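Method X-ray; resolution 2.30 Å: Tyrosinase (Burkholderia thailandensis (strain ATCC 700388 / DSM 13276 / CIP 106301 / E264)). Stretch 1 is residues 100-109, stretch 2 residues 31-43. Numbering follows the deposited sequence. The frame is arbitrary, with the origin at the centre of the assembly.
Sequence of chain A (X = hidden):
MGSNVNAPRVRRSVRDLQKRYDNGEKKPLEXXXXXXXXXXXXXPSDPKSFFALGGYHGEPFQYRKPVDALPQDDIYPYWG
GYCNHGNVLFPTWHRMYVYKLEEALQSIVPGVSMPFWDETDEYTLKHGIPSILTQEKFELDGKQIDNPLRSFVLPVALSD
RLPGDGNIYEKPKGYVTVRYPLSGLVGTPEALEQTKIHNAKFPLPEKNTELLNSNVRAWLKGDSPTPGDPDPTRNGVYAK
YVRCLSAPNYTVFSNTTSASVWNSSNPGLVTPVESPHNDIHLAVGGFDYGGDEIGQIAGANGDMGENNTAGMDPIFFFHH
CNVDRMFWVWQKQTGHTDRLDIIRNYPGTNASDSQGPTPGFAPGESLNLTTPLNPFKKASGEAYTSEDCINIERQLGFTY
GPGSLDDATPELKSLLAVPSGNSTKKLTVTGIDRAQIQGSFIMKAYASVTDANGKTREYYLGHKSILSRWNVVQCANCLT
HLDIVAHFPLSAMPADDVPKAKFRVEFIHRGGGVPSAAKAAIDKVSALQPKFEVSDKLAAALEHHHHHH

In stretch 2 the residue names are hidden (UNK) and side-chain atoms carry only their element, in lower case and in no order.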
ATOM      1  N   LYS A 100      17.137  13.756  30.833  1.00 32.79           N
ATOM      2  CA  LYS A 100      16.138  12.768  31.192  1.00 33.19           C
ATOM      3  C   LYS A 100      16.784  11.506  31.800  1.00 35.99           C
ATOM      4  O   LYS A 100      16.263  10.922  32.789  1.00 34.39           O
ATOM      5  CB  LYS A 100      15.259  12.459  29.980  1.00 36.09           C
ATOM      6  CG  LYS A 100      14.091  13.422  29.779  1.00 41.01           C
ATOM      7  CD  LYS A 100      13.234  13.573  31.031  1.00 43.66           C
ATOM      8  CE  LYS A 100      12.015  14.449  30.838  1.00 48.27           C
ATOM      9  NZ  LYS A 100      11.244  14.605  32.097  1.00 49.45           N
ATOM     10  N   LEU A 101      17.926  11.086  31.286  1.00 35.91           N
ATOM     11  CA  LEU A 101      18.609   9.935  31.899  1.00 38.40           C
ATOM     12  C   LEU A 101      19.126  10.353  33.278  1.00 36.36           C
ATOM     13  O   LEU A 101      19.153   9.580  34.204  1.00 30.08           O
ATOM     14  CB  LEU A 101      19.762   9.434  31.014  1.00 33.72           C
ATOM     15  CG  LEU A 101      20.605   8.356  31.687  1.00 35.06           C
ATOM     16  CD1 LEU A 101      20.843   7.180  30.765  1.00 33.84           C
ATOM     17  CD2 LEU A 101      21.919   8.942  32.198  1.00 36.37           C
ATOM     18  N   GLU A 102      19.602  11.573  33.363  1.00 36.04           N
ATOM     19  CA  GLU A 102      20.056  12.077  34.642  1.00 37.12           C
ATOM     20  C   GLU A 102      18.870  12.130  35.625  1.00 40.28           C
ATOM     21  O   GLU A 102      19.078  11.899  36.795  1.00 41.89           O
ATOM     22  CB  GLU A 102      20.674  13.453  34.433  1.00 34.79           C
ATOM     23  CG  GLU A 102      21.412  13.988  35.642  1.00 34.61           C
ATOM     24  CD  GLU A 102      21.902  15.409  35.470  1.00 34.70           C
ATOM     25  OE1 GLU A 102      21.062  16.286  35.041  1.00 38.47           O
ATOM     26  OE2 GLU A 102      23.104  15.650  35.789  1.00 35.42           O
ATOM     27  N   GLU A 103      17.645  12.415  35.174  1.00 35.67           N
ATOM     28  CA  GLU A 103      16.467  12.420  36.103  1.00 43.26           C
ATOM     29  C   GLU A 103      16.267  11.005  36.662  1.00 42.45           C
ATOM     30  O   GLU A 103      15.982  10.845  37.842  1.00 45.36           O
ATOM     31  CB  GLU A 103      15.169  12.887  35.426  1.00 42.29           C
ATOM     32  CG  GLU A 103      14.943  14.389  35.497  1.00 51.65           C
ATOM     33  CD  GLU A 103      13.577  14.879  35.017  1.00 54.88           C
ATOM     34  OE1 GLU A 103      12.910  14.137  34.269  1.00 51.69           O
ATOM     35  OE2 GLU A 103      13.185  16.005  35.397  1.00 61.20           O
ATOM     36  N   ALA A 104      16.463   9.998  35.805  1.00 44.38           N
ATOM     37  CA  ALA A 104      16.434   8.579  36.169  1.00 39.36           C
ATOM     38  C   ALA A 104      17.562   8.227  37.138  1.00 38.40           C
ATOM     39  O   ALA A 104      17.319   7.499  38.087  1.00 45.20           O
ATOM     40  CB  ALA A 104      16.535   7.733  34.934  1.00 45.91           C
ATOM     41  N   LEU A 105      18.777   8.693  36.921  1.00 34.56           N
ATOM     42  CA  LEU A 105      19.816   8.351  37.879  1.00 39.40           C
ATOM     43  C   LEU A 105      19.415   8.903  39.264  1.00 42.47           C
ATOM     44  O   LEU A 105      19.759   8.317  40.298  1.00 41.13           O
ATOM     45  CB  LEU A 105      21.182   8.905  37.462  1.00 33.01           C
ATOM     46  CG  LEU A 105      21.806   8.376  36.174  1.00 33.71           C
ATOM     47  CD1 LEU A 105      23.078   9.148  35.885  1.00 34.49           C
ATOM     48  CD2 LEU A 105      22.138   6.892  36.249  1.00 36.52           C
ATOM     49  N   GLN A 106      18.697  10.022  39.269  1.00 39.49           N
ATOM     50  CA  GLN A 106      18.426  10.793  40.492  1.00 40.72           C
ATOM     51  C   GLN A 106      17.332  10.109  41.332  1.00 41.23           C
ATOM     52  O   GLN A 106      17.279  10.270  42.561  1.00 45.91           O
ATOM     53  CB  GLN A 106      18.031  12.228  40.135  1.00 38.79           C
ATOM     54  CG  GLN A 106      19.212  13.182  40.020  1.00 38.02           C
ATOM     55  CD  GLN A 106      18.822  14.555  39.517  1.00 40.62           C
ATOM     56  OE1 GLN A 106      17.661  14.818  39.190  1.00 43.31           O
ATOM     57  NE2 GLN A 106      19.801  15.444  39.437  1.00 40.10           N
ATOM     58  N   SER A 107      16.492   9.341  40.654  1.00 44.31           N
ATOM     59  CA  SER A 107      15.491   8.487  41.261  1.00 45.65           C
ATOM     60  C   SER A 107      16.132   7.351  42.070  1.00 44.83           C
ATOM     61  O   SER A 107      15.463   6.803  42.907  1.00 46.99           O
ATOM     62  CB  SER A 107      14.566   7.909  40.232  1.00 46.32           C
ATOM     63  OG  SER A 107      15.197   6.801  39.612  1.00 52.08           O
ATOM     64  N   ILE A 108      17.373   6.983  41.800  1.00 42.90           N
ATOM     65  CA  ILE A 108      18.091   6.030  42.598  1.00 39.17           C
ATOM     66  C   ILE A 108      18.892   6.790  43.649  1.00 44.76           C
ATOM     67  O   ILE A 108      18.792   6.496  44.832  1.00 46.29           O
ATOM     68  CB  ILE A 108      19.026   5.166  41.726  1.00 44.02           C
ATOM     69  CG1 ILE A 108      18.308   4.465  40.564  1.00 41.08           C
ATOM     70  CG2 ILE A 108      19.829   4.179  42.575  1.00 46.47           C
ATOM     71  CD1 ILE A 108      16.931   3.940  40.887  1.00 44.89           C
ATOM     72  N   VAL A 109      19.743   7.716  43.204  1.00 44.54           N
ATOM     73  CA  VAL A 109      20.586   8.507  44.116  1.00 41.32           C
ATOM     74  C   VAL A 109      20.200   9.990  43.978  1.00 50.76           C
ATOM     75  O   VAL A 109      20.627  10.625  43.004  1.00 41.68           O
ATOM     76  CB  VAL A 109      22.081   8.362  43.816  1.00 39.45           C
ATOM     77  CG1 VAL A 109      22.886   9.293  44.695  1.00 38.50           C
ATOM     78  CG2 VAL A 109      22.575   6.928  43.927  1.00 43.06           C
ATOM     79  N   UNK A  31      28.435   7.262  44.103  1.00 44.86           N
ATOM     80  CA  UNK A  31      27.024   7.640  43.860  1.00 50.03           C
ATOM     81  C   UNK A  31      26.631   7.419  42.390  1.00 47.98           C
ATOM     82  O   UNK A  31      25.546   6.898  42.072  1.00 47.49           O
ATOM     83  o   UNK A  31      27.071  10.526  46.099  1.00 61.02           O
ATOM     84  c   UNK A  31      26.811   9.360  45.736  1.00 60.87           C
ATOM     85  o   UNK A  31      26.567   8.430  46.549  1.00 67.03           O
ATOM     86  c   UNK A  31      26.770   9.103  44.228  1.00 55.57           C
ATOM     87  N   UNK A  32      27.519   7.847  41.500  1.00 46.96           N
ATOM     88  CA  UNK A  32      27.293   7.687  40.075  1.00 45.93           C
ATOM     89  C   UNK A  32      27.135   6.194  39.748  1.00 39.11           C
ATOM     90  O   UNK A  32      26.138   5.814  39.139  1.00 32.70           O
ATOM     91  c   UNK A  32      27.215   9.154  37.281  1.00 44.04           C
ATOM     92  c   UNK A  32      28.290   8.197  37.769  1.00 48.26           C
ATOM     93  c   UNK A  32      29.609   8.414  37.057  1.00 45.06           C
ATOM     94  c   UNK A  32      28.454   8.305  39.286  1.00 48.64           C
ATOM     95  N   UNK A  33      28.097   5.368  40.164  1.00 36.03           N
ATOM     96  CA  UNK A  33      28.025   3.930  39.885  1.00 37.56           C
ATOM     97  C   UNK A  33      26.746   3.354  40.501  1.00 38.41           C
ATOM     98  O   UNK A  33      26.010   2.625  39.831  1.00 39.39           O
ATOM     99  c   UNK A  33      30.493   3.502  39.464  1.00 34.72           C
ATOM    100  c   UNK A  33      29.063   1.673  40.368  1.00 38.62           C
ATOM    101  c   UNK A  33      29.288   3.178  40.344  1.00 36.68           C
ATOM    102  N   UNK A  34      26.454   3.718  41.750  1.00 43.89           N
ATOM    103  CA  UNK A  34      25.291   3.163  42.436  1.00 41.82           C
ATOM    104  C   UNK A  34      24.027   3.527  41.666  1.00 36.95           C
ATOM    105  O   UNK A  34      23.136   2.719  41.597  1.00 39.63           O
ATOM    106  n   UNK A  34      26.685   2.750  48.099  1.00 64.38           N
ATOM    107  c   UNK A  34      23.833   3.772  46.047  1.00 58.55           C
ATOM    108  c   UNK A  34      25.907   3.545  47.380  1.00 68.76           C
ATOM    109  c   UNK A  34      25.204   3.646  43.891  1.00 51.67           C
ATOM    110  n   UNK A  34      24.765   3.057  46.905  1.00 58.43           N
ATOM    111  c   UNK A  34      23.918   3.247  44.617  1.00 57.23           C
ATOM    112  n   UNK A  34      26.272   4.804  47.149  1.00 62.24           N
ATOM    113  N   UNK A  35      23.959   4.745  41.122  1.00 37.39           N
ATOM    114  CA  UNK A  35      22.784   5.209  40.341  1.00 37.23           C
ATOM    115  C   UNK A  35      22.646   4.413  39.037  1.00 35.50           C
ATOM    116  O   UNK A  35      21.534   4.075  38.598  1.00 38.97           O
ATOM    117  c   UNK A  35      22.925   6.684  40.042  1.00 39.99           C
ATOM    118  N   UNK A  36      23.783   4.139  38.401  1.00 31.22           N
ATOM    119  CA  UNK A  36      23.780   3.418  37.152  1.00 34.02           C
ATOM    120  C   UNK A  36      23.384   1.954  37.409  1.00 37.72           C
ATOM    121  O   UNK A  36      22.598   1.357  36.630  1.00 32.47           O
ATOM    122  c   UNK A  36      24.053   4.056  32.013  1.00 35.11           C
ATOM    123  c   UNK A  36      24.862   4.696  34.157  1.00 36.89           C
ATOM    124  c   UNK A  36      24.324   5.336  31.537  1.00 37.06           C
ATOM    125  c   UNK A  36      24.856   6.321  32.336  1.00 35.64           C
ATOM    126  c   UNK A  36      25.145   3.539  36.466  1.00 34.98           C
ATOM    127  c   UNK A  36      24.315   3.728  33.316  1.00 36.06           C
ATOM    128  n   UNK A  36      25.653   6.734  34.667  1.00 38.74           N
ATOM    129  c   UNK A  36      25.248   4.699  35.533  1.00 34.89           C
ATOM    130  c   UNK A  36      25.114   5.989  33.656  1.00 37.85           C
ATOM    131  c   UNK A  36      25.723   5.956  35.792  1.00 38.11           C
ATOM    132  N   UNK A  37      23.892   1.368  38.504  1.00 37.22           N
ATOM    133  CA  UNK A  37      23.425   0.013  38.887  1.00 39.73           C
ATOM    134  C   UNK A  37      21.897   0.043  39.047  1.00 38.32           C
ATOM    135  O   UNK A  37      21.164  -0.753  38.461  1.00 36.73           O
ATOM    136  c   UNK A  37      23.546  -1.816  40.631  1.00 42.33           C
ATOM    137  c   UNK A  37      25.639  -0.636  39.943  1.00 39.44           C
ATOM    138  c   UNK A  37      24.137  -0.494  40.158  1.00 42.53           C
ATOM    139  N   UNK A  38      21.397   1.032  39.764  1.00 38.53           N
ATOM    140  CA  UNK A  38      19.958   1.109  40.006  1.00 39.81           C
ATOM    141  C   UNK A  38      19.125   1.239  38.742  1.00 38.05           C
ATOM    142  O   UNK A  38      18.102   0.554  38.605  1.00 45.28           O
ATOM    143  N   UNK A  39      19.508   2.117  37.806  1.00 44.92           N
ATOM    144  CA  UNK A  39      18.654   2.292  36.581  1.00 39.76           C
ATOM    145  C   UNK A  39      18.779   1.055  35.689  1.00 33.85           C
ATOM    146  O   UNK A  39      17.834   0.698  34.984  1.00 33.29           O
ATOM    147  c   UNK A  39      20.391   4.759  34.052  1.00 46.53           C
ATOM    148  c   UNK A  39      20.307   3.708  35.169  1.00 46.76           C
ATOM    149  c   UNK A  39      18.662   4.828  36.722  1.00 45.21           C
ATOM    150  c   UNK A  39      18.922   3.618  35.822  1.00 46.55           C
ATOM    151  N   UNK A  40      19.917   0.368  35.749  1.00 32.78           N
ATOM    152  CA  UNK A  40      20.080  -0.876  34.966  1.00 34.59           C
ATOM    153  C   UNK A  40      19.202  -1.985  35.559  1.00 39.50           C
ATOM    154  O   UNK A  40      18.821  -2.878  34.827  1.00 38.94           O
ATOM    155  c   UNK A  40      21.559  -1.265  34.862  1.00 31.88           C
ATOM    156  n   UNK A  40      24.314   0.130  32.713  1.00 33.53           N
ATOM    157  c   UNK A  40      23.741  -0.691  33.582  1.00 35.06           C
ATOM    158  o   UNK A  40      24.363  -1.574  34.174  1.00 35.70           O
ATOM    159  c   UNK A  40      22.267  -0.457  33.785  1.00 32.83           C
ATOM    160  N   UNK A  41      18.819  -1.907  36.845  1.00 38.28           N
ATOM    161  CA  UNK A  41      18.084  -3.021  37.459  1.00 40.28           C
ATOM    162  C   UNK A  41      16.583  -2.744  37.440  1.00 46.20           C
ATOM    163  O   UNK A  41      15.816  -3.599  37.812  1.00 53.37           O
ATOM    164  c   UNK A  41      18.565  -3.258  38.864  1.00 38.89           C
ATOM    165  N   UNK A  42      16.135  -1.577  37.012  1.00 45.75           N
ATOM    166  CA  UNK A  42      14.696  -1.392  36.954  1.00 46.49           C
ATOM    167  C   UNK A  42      14.133  -2.248  35.824  1.00 45.13           C
ATOM    168  O   UNK A  42      14.786  -2.445  34.862  1.00 39.81           O
ATOM    169  c   UNK A  42      13.426   0.705  39.015  1.00 49.74           C
ATOM    170  c   UNK A  42      14.708   2.417  37.674  1.00 54.51           C
ATOM    171  c   UNK A  42      14.570   0.939  38.017  1.00 53.62           C
ATOM    172  c   UNK A  42      14.371   0.093  36.759  1.00 48.40           C
ATOM    173  N   UNK A  43      12.905  -2.748  35.964  1.00 50.14           N
ATOM    174  CA  UNK A  43      12.306  -3.497  34.864  1.00 48.61           C
ATOM    175  C   UNK A  43      12.269  -2.697  33.550  1.00 50.08           C
ATOM    176  O   UNK A  43      12.123  -1.479  33.579  1.00 44.16           O
ATOM    177  c   UNK A  43      10.845  -3.761  35.265  1.00 47.51           C
ATOM    178  c   UNK A  43      10.582  -2.794  36.400  1.00 47.60           C
ATOM    179  c   UNK A  43      11.932  -2.588  37.054  1.00 50.89           C
TER

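Position 31 has two side-chain carbons, the second carrying two oxygens; its CB lies 3.9 Å from Val-109 CG1. This is Asp-31. Its carboxylate is hydrogen-bonded elsewhere in the structure, so the charge needs nothing from this apolar contact.

Position 32 carries four carbons forked at the second. CA to CB points away, yet a terminal carbon returns to 4.4 Å from Leu-105 CD1, a reach that the length of Leu-32 permits.

At position 33 one carbon bears two more and touches nothing on stretch 1: Val-33, apolar and buried on a side turned away.

Position 34 shows three carbons, a nitrogen, then a carbon with two nitrogens; the second carbon passes 4.0 Å from Val-109 CG2. Arg-34 lends its aliphatic part here, while NH1 is hydrogen-bonded elsewhere in the structure and NH2 makes a long salt bridge to Asp-31 OD1 at 3.7 Å.

Position 35 has a single carbon, 3.8 Å from Leu-105 CB, and is Ala-35. The CA atoms of Ala-35 and Leu-105 come within 5.0 Å, and a methyl group fits this narrow gap.

At position 36 one carbon leads to fused five- and six-membered rings holding eight carbons and one nitrogen. Leu-105 CD2 sits over one face, 3.7 Å from the centroid of the five-membered ring, a CH-pi contact. Trp-36 offers a broad apolar face, although the contact buries its NE1 without a partner.

Position 37, three carbons branched at the first, touches nothing on stretch 1: Val-37, sideways, where a short branched chain suffices.

Position 38 has no side-chain atoms, and its CA lies 3.8 Å from Ile-108 CG1: Gly-38. An ideal CB would clash, 2.5 Å from Ile-108 CG2.

Position 39 has four carbons forked at the first. The one-carbon arm lies 3.3 Å from Ala-104 O; the two-carbon arm ends 3.5 Å from Leu-105 CD2. This is Ile-39, and both arms reach Leu-105 CD2, CG2 at 4.1 Å.

Position 40, three carbons ending in oxygen and nitrogen, is out of reach: Gln-40, its NE2 hydrogen-bonded elsewhere in the structure. Position 41, one carbon, also touches nothing: Ala-41, small and exposed.

Position 42 has four carbons forked at the second, a terminal one 4.2 Å from Ile-108 CD1: Leu-42, extending the apolar surface. Position 43, three carbons closing onto the backbone N, makes no contact: Pro-43, in the loop, where no helical N-H is needed.

The helices cross at 98°, axes 8.1 Å apart. Ile-39 sits among Leu-101, Ala-104, Leu-105 and Ile-108; Leu-105 among Leu-32, Ala-35, Trp-36 and Ile-39. No hydrogen bond spans the stretches; interlocking side chains bury 572 Å².

Stretch 2 31-43: DLVRAWVGIQALP
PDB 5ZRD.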